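Local coordinates for protein STE5 (Saccharomyces cerevisiae, PDB 3FZE) that acts as a scaffold in yeast pheromone signalling, its minimal scaffold domain working with the kinase Ste7 to bring about phosphorylation of the MAP kinase Fus3, at residues I22-D27 with V114-S119; R61-L66 with T91-I96; T4-I9 with L174-Y179. All blocks are in the same frame, centred on the assembly; numbering follows the deposited sequence. Where two conformers were deposited one is given.

Contact 1 of 3, residues I22-D27 with V114-S119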
ATOM      1  N   ILE A  22       2.035   4.433   0.322  0.50 12.70           N
ATOM      2  CA  ILE A  22       1.335   3.205  -0.032  0.50 14.38           C
ATOM      3  C   ILE A  22       2.342   2.087  -0.277  0.50 13.69           C
ATOM      4  O   ILE A  22       3.148   2.167  -1.200  0.50 15.34           O
ATOM      5  CB  ILE A  22       0.486   3.393  -1.319  0.50 16.05           C
ATOM      6  CG1 ILE A  22      -0.316   4.702  -1.267  0.50 15.41           C
ATOM      7  CG2 ILE A  22      -0.432   2.203  -1.526  0.50 19.17           C
ATOM      8  CD1 ILE A  22      -1.467   4.693  -0.260  0.50 14.34           C
ATOM      9  N   ILE A  23       2.298   1.044   0.545  1.00 14.79           N
ATOM     10  CA  ILE A  23       3.218  -0.079   0.382  1.00 16.88           C
ATOM     11  C   ILE A  23       2.417  -1.297  -0.071  1.00 13.22           C
ATOM     12  O   ILE A  23       1.530  -1.760   0.636  1.00 15.05           O
ATOM     13  CB  ILE A  23       3.989  -0.368   1.690  1.00 18.93           C
ATOM     14  CG1 ILE A  23       4.601   0.932   2.223  1.00 18.58           C
ATOM     15  CG2 ILE A  23       5.068  -1.398   1.440  1.00 18.45           C
ATOM     16  CD1 ILE A  23       4.630   1.053   3.743  1.00 23.51           C
ATOM     17  N   LEU A  24       2.714  -1.776  -1.275  1.00 11.39           N
ATOM     18  CA  LEU A  24       1.962  -2.854  -1.908  1.00 11.94           C
ATOM     19  C   LEU A  24       2.867  -4.041  -2.191  1.00 13.11           C
ATOM     20  O   LEU A  24       3.851  -3.927  -2.920  1.00 15.76           O
ATOM     21  CB  LEU A  24       1.314  -2.374  -3.217  1.00 13.69           C
ATOM     22  CG  LEU A  24       0.395  -1.153  -3.123  1.00 11.11           C
ATOM     23  CD1 LEU A  24      -0.189  -0.866  -4.503  1.00 17.62           C
ATOM     24  CD2 LEU A  24      -0.721  -1.352  -2.103  1.00 15.21           C
ATOM     25  N   GLN A  25       2.549  -5.177  -1.579  1.00 14.44           N
ATOM     26  CA  GLN A  25       3.299  -6.391  -1.821  1.00 15.99           C
ATOM     27  C   GLN A  25       2.450  -7.295  -2.691  1.00 17.84           C
ATOM     28  O   GLN A  25       1.346  -7.686  -2.295  1.00 17.78           O
ATOM     29  CB  GLN A  25       3.609  -7.066  -0.498  1.00 16.92           C
ATOM     30  CG  GLN A  25       4.266  -8.407  -0.664  1.00 16.25           C
ATOM     31  CD  GLN A  25       4.763  -8.945   0.657  1.00 17.86           C
ATOM     32  OE1 GLN A  25       4.076  -8.842   1.671  1.00 18.02           O
ATOM     33  NE2 GLN A  25       5.969  -9.506   0.659  1.00 16.21           N
ATOM     34  N   ILE A  26       2.943  -7.598  -3.887  1.00 16.29           N
ATOM     35  CA  ILE A  26       2.162  -8.372  -4.843  1.00 15.18           C
ATOM     36  C   ILE A  26       2.800  -9.704  -5.241  1.00 19.88           C
ATOM     37  O   ILE A  26       3.932  -9.751  -5.738  1.00 19.78           O
ATOM     38  CB  ILE A  26       1.853  -7.560  -6.123  1.00 17.85           C
ATOM     39  CG1 ILE A  26       1.288  -6.184  -5.758  1.00 19.47           C
ATOM     40  CG2 ILE A  26       0.883  -8.335  -7.003  1.00 20.13           C
ATOM     41  CD1 ILE A  26       1.070  -5.250  -6.948  1.00 22.12           C
ATOM     42  N   ASP A  27       2.063 -10.778  -4.986  1.00 17.49           N
ATOM     43  CA  ASP A  27       2.347 -12.095  -5.558  1.00 18.28           C
ATOM     44  C   ASP A  27       1.544 -12.158  -6.850  1.00 19.26           C
ATOM     45  O   ASP A  27       0.314 -12.247  -6.830  1.00 22.73           O
ATOM     46  CB  ASP A  27       1.908 -13.198  -4.587  1.00 20.89           C
ATOM     47  CG  ASP A  27       2.121 -14.594  -5.144  1.00 26.74           C
ATOM     48  OD1 ASP A  27       2.258 -14.730  -6.376  1.00 26.97           O
ATOM     49  OD2 ASP A  27       2.140 -15.565  -4.349  1.00 30.21           O
ATOM     50  N   VAL A 114      -0.139   2.881   4.515  1.00 15.87           N
ATOM     51  CA  VAL A 114      -1.097   1.885   4.074  1.00 16.73           C
ATOM     52  C   VAL A 114      -0.310   0.712   3.504  1.00 16.27           C
ATOM     53  O   VAL A 114       0.325   0.835   2.462  1.00 19.45           O
ATOM     54  CB  VAL A 114      -2.052   2.451   3.006  1.00 17.70           C
ATOM     55  CG1 VAL A 114      -3.057   1.394   2.570  1.00 22.96           C
ATOM     56  CG2 VAL A 114      -2.776   3.687   3.546  1.00 18.12           C
ATOM     57  N   ALA A 115      -0.334  -0.411   4.207  1.00 17.44           N
ATOM     58  CA  ALA A 115       0.402  -1.596   3.780  1.00 16.56           C
ATOM     59  C   ALA A 115      -0.577  -2.684   3.356  1.00 13.78           C
ATOM     60  O   ALA A 115      -1.378  -3.153   4.157  1.00 19.20           O
ATOM     61  CB  ALA A 115       1.326  -2.092   4.905  1.00 17.89           C
ATOM     62  N   VAL A 116      -0.521  -3.070   2.084  1.00 19.08           N
ATOM     63  CA  VAL A 116      -1.441  -4.059   1.555  1.00 18.31           C
ATOM     64  C   VAL A 116      -0.647  -5.171   0.872  1.00 19.02           C
ATOM     65  O   VAL A 116       0.284  -4.899   0.107  1.00 16.84           O
ATOM     66  CB  VAL A 116      -2.420  -3.436   0.537  1.00 19.98           C
ATOM     67  CG1 VAL A 116      -3.519  -4.429   0.181  1.00 18.79           C
ATOM     68  CG2 VAL A 116      -3.028  -2.131   1.085  1.00 20.78           C
ATOM     69  N   SER A 117      -1.011  -6.418   1.142  1.00 19.84           N
ATOM     70  CA  SER A 117      -0.282  -7.561   0.583  1.00 18.96           C
ATOM     71  C   SER A 117      -1.246  -8.703   0.267  1.00 15.85           C
ATOM     72  O   SER A 117      -2.215  -8.922   0.993  1.00 20.73           O
ATOM     73  CB  SER A 117       0.789  -8.033   1.571  1.00 20.59           C
ATOM     74  OG  SER A 117       1.459  -9.205   1.114  1.00 19.91           O
ATOM     75  N   ASN A 118      -0.985  -9.428  -0.814  1.00 17.86           N
ATOM     76  CA  ASN A 118      -1.755 -10.635  -1.095  1.00 20.07           C
ATOM     77  C   ASN A 118      -0.896 -11.891  -1.006  1.00 21.94           C
ATOM     78  O   ASN A 118      -1.342 -12.974  -1.380  1.00 22.42           O
ATOM     79  CB  ASN A 118      -2.414 -10.560  -2.475  1.00 21.72           C
ATOM     80  CG  ASN A 118      -1.417 -10.728  -3.600  1.00 23.37           C
ATOM     81  OD1 ASN A 118      -0.222 -10.495  -3.411  1.00 22.84           O
ATOM     82  ND2 ASN A 118      -1.896 -11.134  -4.776  1.00 19.35           N
ATOM     83  N   SER A 119       0.332 -11.745  -0.516  1.00 21.44           N
ATOM     84  CA  SER A 119       1.276 -12.869  -0.494  1.00 19.25           C
ATOM     85  C   SER A 119       1.121 -13.743   0.745  1.00 23.26           C
ATOM     86  O   SER A 119       0.446 -13.373   1.697  1.00 23.45           O
ATOM     87  CB  SER A 119       2.724 -12.372  -0.624  1.00 22.92           C
ATOM     88  OG  SER A 119       3.106 -11.571   0.483  1.00 19.67           O
TER
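Strands 22-26 and 114-117 lie mid-sheet in a vWA-like alpha/beta/alpha fold and pair in parallel, Ile22 beside Val114 through Gln25 beside Ser117. Their axes come within 4.7 Å and diverge by only 8°. In the usual parallel pattern Ile23 and Gln25 bond to the residues flanking their partners: Ile23 N to Val114 O, Gln25 N to Val116 O, and Val116 N to Ile23 O. The series ends with Asn118 N giving to Gln25 O over a longer 3.3 Å.

On one face the side chains are aliphatic and point the same way side by side: CD2 of Leu24 lies 3.8 Å from CB of Val116, and CD1 of Ile22 rests 4.0 Å from CB of Val114. The other face begins apolar, with Ile23 and Ala115, and turns polar at Gln25 and Ser117. Gln25, its CG anti to the backbone N (chi1 174°), extends beside Ser117, whose OG donates to Gln25 OE1 over 2.7 Å while accepting Ser119 N in an ST turn. OE1 is also bonded by Ile127 N, and NE2 gives to Asp60 O and Lys125 O, which fixes the buried amide.

Past the strands Asn118 continues the register with its side chain. OD1 receives Asp27 N over 2.8 Å, nearly straight and on a lone pair, and ND2 gives to Asp27 O over 3.2 Å, so a single carboxamide grips both backbone polar atoms of Asp27, whose OD1 bonds to Thr29.

Around this pair, strand 55-60 bonds to the other edge of 22-26, Trp170 of helix 170-180 packs on Leu24 and Val116, Tyr132 touches Ile23 and Ala115, and strand 145-150 flanks Val114 and Val116.

Contact 2 of 3, residues R61-L66 with T91-I96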
ATOM      1  N   ARG A  61       6.804 -11.072  -3.509  1.00 19.07           N
ATOM      2  CA  ARG A  61       6.332 -12.043  -2.531  1.00 19.25           C
ATOM      3  C   ARG A  61       7.432 -12.574  -1.615  1.00 19.47           C
ATOM      4  O   ARG A  61       7.139 -13.165  -0.577  1.00 21.31           O
ATOM      5  CB  ARG A  61       5.595 -13.192  -3.211  1.00 19.07           C
ATOM      6  CG  ARG A  61       6.442 -14.040  -4.122  1.00 20.79           C
ATOM      7  CD  ARG A  61       5.558 -15.049  -4.833  1.00 32.39           C
ATOM      8  NE  ARG A  61       6.331 -15.982  -5.645  1.00 33.13           N
ATOM      9  CZ  ARG A  61       5.800 -16.992  -6.328  1.00 47.83           C
ATOM     10  NH1 ARG A  61       4.490 -17.208  -6.296  1.00 51.12           N
ATOM     11  NH2 ARG A  61       6.582 -17.793  -7.039  1.00 52.08           N
ATOM     12  N   ASN A  62       8.684 -12.349  -1.997  1.00 17.43           N
ATOM     13  CA  ASN A  62       9.831 -12.725  -1.164  1.00 17.51           C
ATOM     14  C   ASN A  62      10.475 -11.544  -0.444  1.00 18.61           C
ATOM     15  O   ASN A  62      11.607 -11.642   0.044  1.00 19.97           O
ATOM     16  CB  ASN A  62      10.858 -13.465  -2.009  1.00 21.81           C
ATOM     17  CG  ASN A  62      10.321 -14.766  -2.514  1.00 24.50           C
ATOM     18  OD1 ASN A  62       9.854 -15.589  -1.724  1.00 28.54           O
ATOM     19  ND2 ASN A  62      10.348 -14.960  -3.826  1.00 22.20           N
ATOM     20  N   ASN A  63       9.733 -10.438  -0.369  1.00 16.19           N
ATOM     21  CA  ASN A  63      10.124  -9.253   0.401  1.00 15.37           C
ATOM     22  C   ASN A  63      11.238  -8.407  -0.217  1.00 16.43           C
ATOM     23  O   ASN A  63      11.900  -7.627   0.471  1.00 16.22           O
ATOM     24  CB  ASN A  63      10.462  -9.611   1.849  1.00 19.04           C
ATOM     25  CG  ASN A  63      10.445  -8.397   2.753  1.00 20.35           C
ATOM     26  OD1 ASN A  63       9.508  -7.593   2.700  1.00 17.91           O
ATOM     27  ND2 ASN A  63      11.486  -8.244   3.574  1.00 23.12           N
ATOM     28  N   TYR A  64      11.415  -8.538  -1.527  1.00 16.62           N
ATOM     29  CA  TYR A  64      12.331  -7.670  -2.265  1.00 17.60           C
ATOM     30  C   TYR A  64      11.659  -6.415  -2.799  1.00 16.07           C
ATOM     31  O   TYR A  64      10.569  -6.466  -3.381  1.00 16.97           O
ATOM     32  CB  TYR A  64      12.981  -8.417  -3.428  1.00 17.01           C
ATOM     33  CG  TYR A  64      13.908  -9.497  -2.954  1.00 17.85           C
ATOM     34  CD1 TYR A  64      15.202  -9.194  -2.538  1.00 18.26           C
ATOM     35  CD2 TYR A  64      13.477 -10.812  -2.881  1.00 14.50           C
ATOM     36  CE1 TYR A  64      16.054 -10.179  -2.081  1.00 19.20           C
ATOM     37  CE2 TYR A  64      14.329 -11.813  -2.427  1.00 20.32           C
ATOM     38  CZ  TYR A  64      15.615 -11.487  -2.031  1.00 22.65           C
ATOM     39  OH  TYR A  64      16.467 -12.479  -1.578  1.00 25.91           O
ATOM     40  N   VAL A  65      12.334  -5.286  -2.606  1.00 15.98           N
ATOM     41  CA  VAL A  65      11.828  -3.995  -3.068  1.00 15.03           C
ATOM     42  C   VAL A  65      11.969  -3.913  -4.576  1.00 13.52           C
ATOM     43  O   VAL A  65      13.064  -4.088  -5.111  1.00 17.40           O
ATOM     44  CB  VAL A  65      12.609  -2.826  -2.440  1.00 17.00           C
ATOM     45  CG1 VAL A  65      12.144  -1.481  -3.035  1.00 17.71           C
ATOM     46  CG2 VAL A  65      12.469  -2.831  -0.923  1.00 16.89           C
ATOM     47  N   LEU A  66      10.862  -3.626  -5.254  1.00 14.04           N
ATOM     48  CA  LEU A  66      10.841  -3.553  -6.708  1.00 13.76           C
ATOM     49  C   LEU A  66      10.963  -2.125  -7.220  1.00 14.79           C
ATOM     50  O   LEU A  66      11.649  -1.862  -8.207  1.00 16.77           O
ATOM     51  CB  LEU A  66       9.570  -4.206  -7.257  1.00 16.14           C
ATOM     52  CG  LEU A  66       9.350  -5.663  -6.836  1.00 14.66           C
ATOM     53  CD1 LEU A  66       8.090  -6.216  -7.480  1.00 15.07           C
ATOM     54  CD2 LEU A  66      10.554  -6.528  -7.200  1.00 16.95           C
ATOM     55  N   THR A  91      17.408  -6.022  -2.756  1.00 18.49           N
ATOM     56  CA  THR A  91      17.138  -5.204  -1.571  1.00 19.86           C
ATOM     57  C   THR A  91      15.915  -5.702  -0.809  1.00 21.85           C
ATOM     58  O   THR A  91      14.797  -5.624  -1.314  1.00 20.33           O
ATOM     59  CB  THR A  91      16.893  -3.729  -1.945  1.00 22.69           C
ATOM     60  OG1 THR A  91      18.000  -3.232  -2.709  1.00 27.83           O
ATOM     61  CG2 THR A  91      16.717  -2.884  -0.680  1.00 24.53           C
ATOM     62  N   GLN A  92      16.130  -6.203   0.404  1.00 18.47           N
ATOM     63  CA  GLN A  92      15.022  -6.619   1.265  1.00 19.03           C
ATOM     64  C   GLN A  92      14.281  -5.416   1.844  1.00 21.81           C
ATOM     65  O   GLN A  92      14.894  -4.439   2.270  1.00 22.10           O
ATOM     66  CB  GLN A  92      15.517  -7.508   2.406  1.00 22.86           C
ATOM     67  CG  GLN A  92      15.772  -8.948   1.976  1.00 21.88           C
ATOM     68  CD  GLN A  92      14.492  -9.763   1.834  1.00 22.10           C
ATOM     69  OE1 GLN A  92      13.806 -10.057   2.826  1.00 22.07           O
ATOM     70  NE2 GLN A  92      14.180 -10.162   0.603  1.00 18.28           N
ATOM     71  N   PHE A  93      12.957  -5.495   1.855  1.00 17.20           N
ATOM     72  CA  PHE A  93      12.143  -4.432   2.424  1.00 20.81           C
ATOM     73  C   PHE A  93      12.046  -4.475   3.954  1.00 19.75           C
ATOM     74  O   PHE A  93      11.945  -5.538   4.556  1.00 20.99           O
ATOM     75  CB  PHE A  93      10.731  -4.470   1.845  1.00 16.70           C
ATOM     76  CG  PHE A  93       9.806  -3.496   2.503  1.00 17.55           C
ATOM     77  CD1 PHE A  93       9.756  -2.181   2.076  1.00 21.31           C
ATOM     78  CD2 PHE A  93       9.025  -3.883   3.583  1.00 18.51           C
ATOM     79  CE1 PHE A  93       8.917  -1.270   2.692  1.00 22.38           C
ATOM     80  CE2 PHE A  93       8.178  -2.967   4.204  1.00 21.32           C
ATOM     81  CZ  PHE A  93       8.134  -1.665   3.762  1.00 21.47           C
ATOM     82  N   SER A  94      12.049  -3.297   4.568  1.00 21.29           N
ATOM     83  CA  SER A  94      11.652  -3.144   5.963  1.00 21.36           C
ATOM     84  C   SER A  94      11.113  -1.734   6.120  1.00 20.07           C
ATOM     85  O   SER A  94      11.444  -0.847   5.328  1.00 18.15           O
ATOM     86  CB  SER A  94      12.828  -3.361   6.921  1.00 21.06           C
ATOM     87  OG  SER A  94      13.802  -2.336   6.782  1.00 21.03           O
ATOM     88  N   PRO A  95      10.262  -1.522   7.130  1.00 19.65           N
ATOM     89  CA  PRO A  95       9.764  -0.159   7.339  1.00 20.55           C
ATOM     90  C   PRO A  95      10.902   0.832   7.598  1.00 20.02           C
ATOM     91  O   PRO A  95      10.883   1.924   7.030  1.00 19.78           O
ATOM     92  CB  PRO A  95       8.864  -0.304   8.567  1.00 25.59           C
ATOM     93  CG  PRO A  95       8.358  -1.712   8.472  1.00 29.11           C
ATOM     94  CD  PRO A  95       9.524  -2.515   7.932  1.00 23.43           C
ATOM     95  N   ILE A  96      11.878   0.463   8.426  1.00 21.82           N
ATOM     96  CA  ILE A  96      12.995   1.368   8.678  1.00 23.68           C
ATOM     97  C   ILE A  96      13.790   1.649   7.403  1.00 21.41           C
ATOM     98  O   ILE A  96      14.200   2.784   7.166  1.00 21.70           O
ATOM     99  CB  ILE A  96      13.944   0.868   9.801  1.00 31.38           C
ATOM    100  CG1 ILE A  96      15.000   1.935  10.102  1.00 35.33           C
ATOM    101  CG2 ILE A  96      14.621  -0.430   9.412  1.00 31.04           C
ATOM    102  CD1 ILE A  96      14.414   3.290  10.418  1.00 35.02           C
TER
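Tyr64 and Gln92 form a single backbone bridge, CA to CA 4.6 Å, closed by two hydrogen bonds: Phe93 N to Asn63 O, and Val65 N to Thr91 O. Asn63 just before it has a positive phi of 74°, a turn conformation that asparagine tolerates well.

Asn63, with CG anti to the backbone N (chi1 -162°), carries the amide nitrogen that bonds twice: ND2 reaches Phe93 O on a lone pair at 2.9 Å, and Gln92 OE1 at 3.0 Å from above the plane of that carbonyl. The two amides stand 74° apart. Gln92 bends at chi2, and its NE2 gives a nearly straight bond to Asn62 O, 3.0 Å long. The same nitrogen sits over the centre of one face of the Tyr64 ring, 3.1 Å above it, the amide turned steeply to the ring. On the apolar side CG2 of Val65 lies 3.7 Å from CB of Phe93, near the plane of the Phe93 ring at its edge, where Asn63 OD1 also lies.

Outside the pair, Asn63 OD1 accepts from Gln130 NE2, and the Phe93 ring packs on Cys57 and Val59 of strand 55-60. With both ends of the Asn63 and Gln92 amides engaged, neither group is likely to flip easily, and the loop leading into helix 95-102 is held to the turn before strand 65-68 by these amides together with the two backbone bonds.

Contact 3 of 3, residues T4-I9 with L174-Y179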
ATOM      1  N   THR A   4     -14.695  -4.222   8.141  1.00 33.12           N
ATOM      2  CA  THR A   4     -13.504  -3.770   8.857  1.00 33.67           C
ATOM      3  C   THR A   4     -12.530  -3.020   7.961  1.00 31.01           C
ATOM      4  O   THR A   4     -11.852  -2.101   8.412  1.00 29.87           O
ATOM      5  CB  THR A   4     -12.762  -4.932   9.546  1.00 38.44           C
ATOM      6  OG1 THR A   4     -12.336  -5.886   8.564  1.00 51.57           O
ATOM      7  CG2 THR A   4     -13.662  -5.607  10.545  1.00 37.70           C
ATOM      8  N   THR A   5     -12.459  -3.412   6.693  1.00 29.40           N
ATOM      9  CA  THR A   5     -11.681  -2.655   5.721  1.00 26.30           C
ATOM     10  C   THR A   5     -12.198  -1.222   5.650  1.00 27.90           C
ATOM     11  O   THR A   5     -11.426  -0.268   5.726  1.00 26.56           O
ATOM     12  CB  THR A   5     -11.743  -3.291   4.322  1.00 27.20           C
ATOM     13  OG1 THR A   5     -11.117  -4.580   4.352  1.00 26.59           O
ATOM     14  CG2 THR A   5     -11.033  -2.407   3.303  1.00 28.92           C
ATOM     15  N   ILE A   6     -13.515  -1.079   5.524  1.00 28.10           N
ATOM     16  CA  ILE A   6     -14.145   0.234   5.471  1.00 28.83           C
ATOM     17  C   ILE A   6     -13.886   1.046   6.738  1.00 25.24           C
ATOM     18  O   ILE A   6     -13.462   2.200   6.671  1.00 28.12           O
ATOM     19  CB  ILE A   6     -15.667   0.117   5.238  1.00 28.74           C
ATOM     20  CG1 ILE A   6     -15.953  -0.460   3.848  1.00 25.17           C
ATOM     21  CG2 ILE A   6     -16.344   1.470   5.409  1.00 30.11           C
ATOM     22  CD1 ILE A   6     -17.434  -0.709   3.582  1.00 27.96           C
ATOM     23  N   SER A   7     -14.149   0.452   7.897  1.00 31.76           N
ATOM     24  CA  SER A   7     -13.972   1.176   9.150  1.00 32.04           C
ATOM     25  C   SER A   7     -12.503   1.516   9.415  1.00 30.13           C
ATOM     26  O   SER A   7     -12.193   2.571   9.958  1.00 32.77           O
ATOM     27  CB  SER A   7     -14.600   0.418  10.328  1.00 32.27           C
ATOM     28  OG  SER A   7     -14.076  -0.889  10.447  1.00 38.21           O
ATOM     29  N   SER A   8     -11.604   0.617   9.036  0.50 31.87           N
ATOM     30  CA  SER A   8     -10.182   0.884   9.200  0.50 32.46           C
ATOM     31  C   SER A   8      -9.766   2.071   8.339  0.50 31.27           C
ATOM     32  O   SER A   8      -9.073   2.976   8.805  0.50 26.41           O
ATOM     33  CB  SER A   8      -9.354  -0.356   8.859  0.50 34.34           C
ATOM     34  OG  SER A   8      -9.607  -1.393   9.790  0.50 33.80           O
ATOM     35  N   ILE A   9     -10.208   2.073   7.086  1.00 26.67           N
ATOM     36  CA  ILE A   9      -9.890   3.170   6.176  1.00 25.31           C
ATOM     37  C   ILE A   9     -10.530   4.479   6.643  1.00 29.41           C
ATOM     38  O   ILE A   9      -9.928   5.550   6.546  1.00 31.80           O
ATOM     39  CB  ILE A   9     -10.283   2.819   4.721  1.00 30.70           C
ATOM     40  CG1 ILE A   9      -9.346   1.733   4.181  1.00 25.97           C
ATOM     41  CG2 ILE A   9     -10.238   4.053   3.826  1.00 28.67           C
ATOM     42  CD1 ILE A   9      -9.841   1.067   2.919  1.00 27.79           C
ATOM     43  N   LEU A 174      -8.762  -1.060  -2.714  0.50 16.66           N
ATOM     44  CA  LEU A 174      -8.323   0.174  -3.358  0.50 17.70           C
ATOM     45  C   LEU A 174      -9.476   1.116  -3.733  0.50 16.99           C
ATOM     46  O   LEU A 174      -9.344   2.333  -3.623  0.50 18.95           O
ATOM     47  CB  LEU A 174      -7.424  -0.138  -4.558  0.50 17.82           C
ATOM     48  CG  LEU A 174      -6.112  -0.813  -4.151  0.50 17.37           C
ATOM     49  CD1 LEU A 174      -5.326  -1.262  -5.378  0.50 17.22           C
ATOM     50  CD2 LEU A 174      -5.290   0.131  -3.283  0.50 18.36           C
ATOM     51  N   GLU A 175     -10.605   0.556  -4.163  1.00 16.40           N
ATOM     52  CA  GLU A 175     -11.795   1.368  -4.415  1.00 14.41           C
ATOM     53  C   GLU A 175     -12.265   1.995  -3.105  1.00 18.70           C
ATOM     54  O   GLU A 175     -12.633   3.170  -3.069  1.00 20.30           O
ATOM     55  CB  GLU A 175     -12.925   0.555  -5.073  1.00 18.91           C
ATOM     56  CG  GLU A 175     -12.688   0.299  -6.561  1.00 21.22           C
ATOM     57  CD  GLU A 175     -13.898  -0.290  -7.272  1.00 19.42           C
ATOM     58  OE1 GLU A 175     -14.827  -0.748  -6.590  1.00 21.51           O
ATOM     59  OE2 GLU A 175     -13.906  -0.299  -8.522  1.00 30.39           O
ATOM     60  N   THR A 176     -12.235   1.218  -2.026  1.00 19.41           N
ATOM     61  CA  THR A 176     -12.647   1.739  -0.727  1.00 21.12           C
ATOM     62  C   THR A 176     -11.723   2.866  -0.285  1.00 21.05           C
ATOM     63  O   THR A 176     -12.174   3.908   0.206  1.00 20.70           O
ATOM     64  CB  THR A 176     -12.685   0.648   0.357  1.00 21.29           C
ATOM     65  OG1 THR A 176     -13.654  -0.339  -0.005  1.00 22.01           O
ATOM     66  CG2 THR A 176     -13.088   1.262   1.705  1.00 21.57           C
ATOM     67  N   LEU A 177     -10.427   2.669  -0.486  1.00 19.00           N
ATOM     68  CA  LEU A 177      -9.465   3.688  -0.118  1.00 20.49           C
ATOM     69  C   LEU A 177      -9.708   4.978  -0.906  1.00 18.25           C
ATOM     70  O   LEU A 177      -9.823   6.065  -0.327  1.00 18.35           O
ATOM     71  CB  LEU A 177      -8.043   3.164  -0.337  1.00 15.66           C
ATOM     72  CG  LEU A 177      -6.921   4.167  -0.053  1.00 17.80           C
ATOM     73  CD1 LEU A 177      -6.900   4.571   1.421  1.00 22.34           C
ATOM     74  CD2 LEU A 177      -5.590   3.583  -0.500  1.00 16.72           C
ATOM     75  N   CYS A 178      -9.809   4.867  -2.227  1.00 16.36           N
ATOM     76  CA  CYS A 178      -9.951   6.054  -3.064  1.00 16.00           C
ATOM     77  C   CYS A 178     -11.269   6.772  -2.837  1.00 16.66           C
ATOM     78  O   CYS A 178     -11.316   8.008  -2.717  1.00 19.32           O
ATOM     79  CB  CYS A 178      -9.825   5.690  -4.539  1.00 20.37           C
ATOM     80  SG  CYS A 178      -8.134   5.296  -4.964  1.00 17.60           S
ATOM     81  N   TYR A 179     -12.349   5.999  -2.793  1.00 16.28           N
ATOM     82  CA  TYR A 179     -13.671   6.589  -2.655  1.00 16.95           C
ATOM     83  C   TYR A 179     -13.869   7.238  -1.289  1.00 17.27           C
ATOM     84  O   TYR A 179     -14.577   8.235  -1.182  1.00 21.16           O
ATOM     85  CB  TYR A 179     -14.779   5.580  -2.991  1.00 18.50           C
ATOM     86  CG  TYR A 179     -15.045   5.501  -4.476  1.00 18.18           C
ATOM     87  CD1 TYR A 179     -14.098   4.931  -5.339  1.00 21.21           C
ATOM     88  CD2 TYR A 179     -16.200   6.025  -5.020  1.00 16.78           C
ATOM     89  CE1 TYR A 179     -14.327   4.883  -6.703  1.00 19.59           C
ATOM     90  CE2 TYR A 179     -16.445   5.976  -6.382  1.00 21.46           C
ATOM     91  CZ  TYR A 179     -15.493   5.410  -7.219  1.00 23.58           C
ATOM     92  OH  TYR A 179     -15.751   5.368  -8.574  1.00 30.25           O
TER
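Ile9 and Thr176 meet where helices 2-14 and 170-180 pack alongside one another on one side of the sheet in this alpha/beta/alpha, vWA-like fold. Segments 4-9 and 174-179 run in roughly the same direction, their axes 9.8 Å apart at closest and crossing at -32°.

The tight part is at Ile9. Its CG1 is anti to the carbonyl carbon (chi1 -70°), and CD1 beyond it presses against Thr176 CG2 at 3.5 Å, closer than carbon atoms usually pack. The same CD1 lies 3.8 Å from Leu177 N, while the other branch, CG2, meets Leu177 CD1 at 4.1 Å. Leu177 packs in turn on Leu47 of helix 35-50. An alanine in place of Ile9 would probably leave Thr176 CG2 and Leu177 CD1 without these partners and open a gap between the two helices.

The opposite end of the contact is looser. Ile6 and Thr176, both partly exposed, form its solvent side, crossing at about a right angle with Ile6 CG1 4.0 Å from Thr176 CG2; Thr5 is merely more distant, its CG2 4.5 Å from the same methyl. Thr5 also touches Val165 and Ala167 of strand 165-167 and Phe172 of the partner helix.

The hydroxyls serve their own helices: Thr176 OG1 bonds to Phe172 O, and in the first helix Ser8 N and Ser8 OG reach Thr4 O from opposite faces of its carbonyl plane, OG at 2.7 Å.

Overall arrangement
From the N terminus, helix 2-14 opens contact 3, strand 19-26 opens contact 1, and 61-66 opens contact 2. The loops close in the reverse order: 91-96 returns to 61-66, strand 111-117 pairs with 19-26, and helix 170-180 comes back to helix 2-14. All three loops are therefore nested, none crossing. Contact 1 binds the middle of the sheet, contact 2 ties the sheet's edge at 65-68 and the turn before it to the loop leading into helix 95-102, and contact 3 joins the terminal helices. Ile23 packs on Phe93, and a long, weak Asp27-Arg61 ion pair also links contacts 1 and 2; Ile22 touches Leu177 of contact 3. Contacts 2 and 3 lie about 24 Å apart, centre to centre.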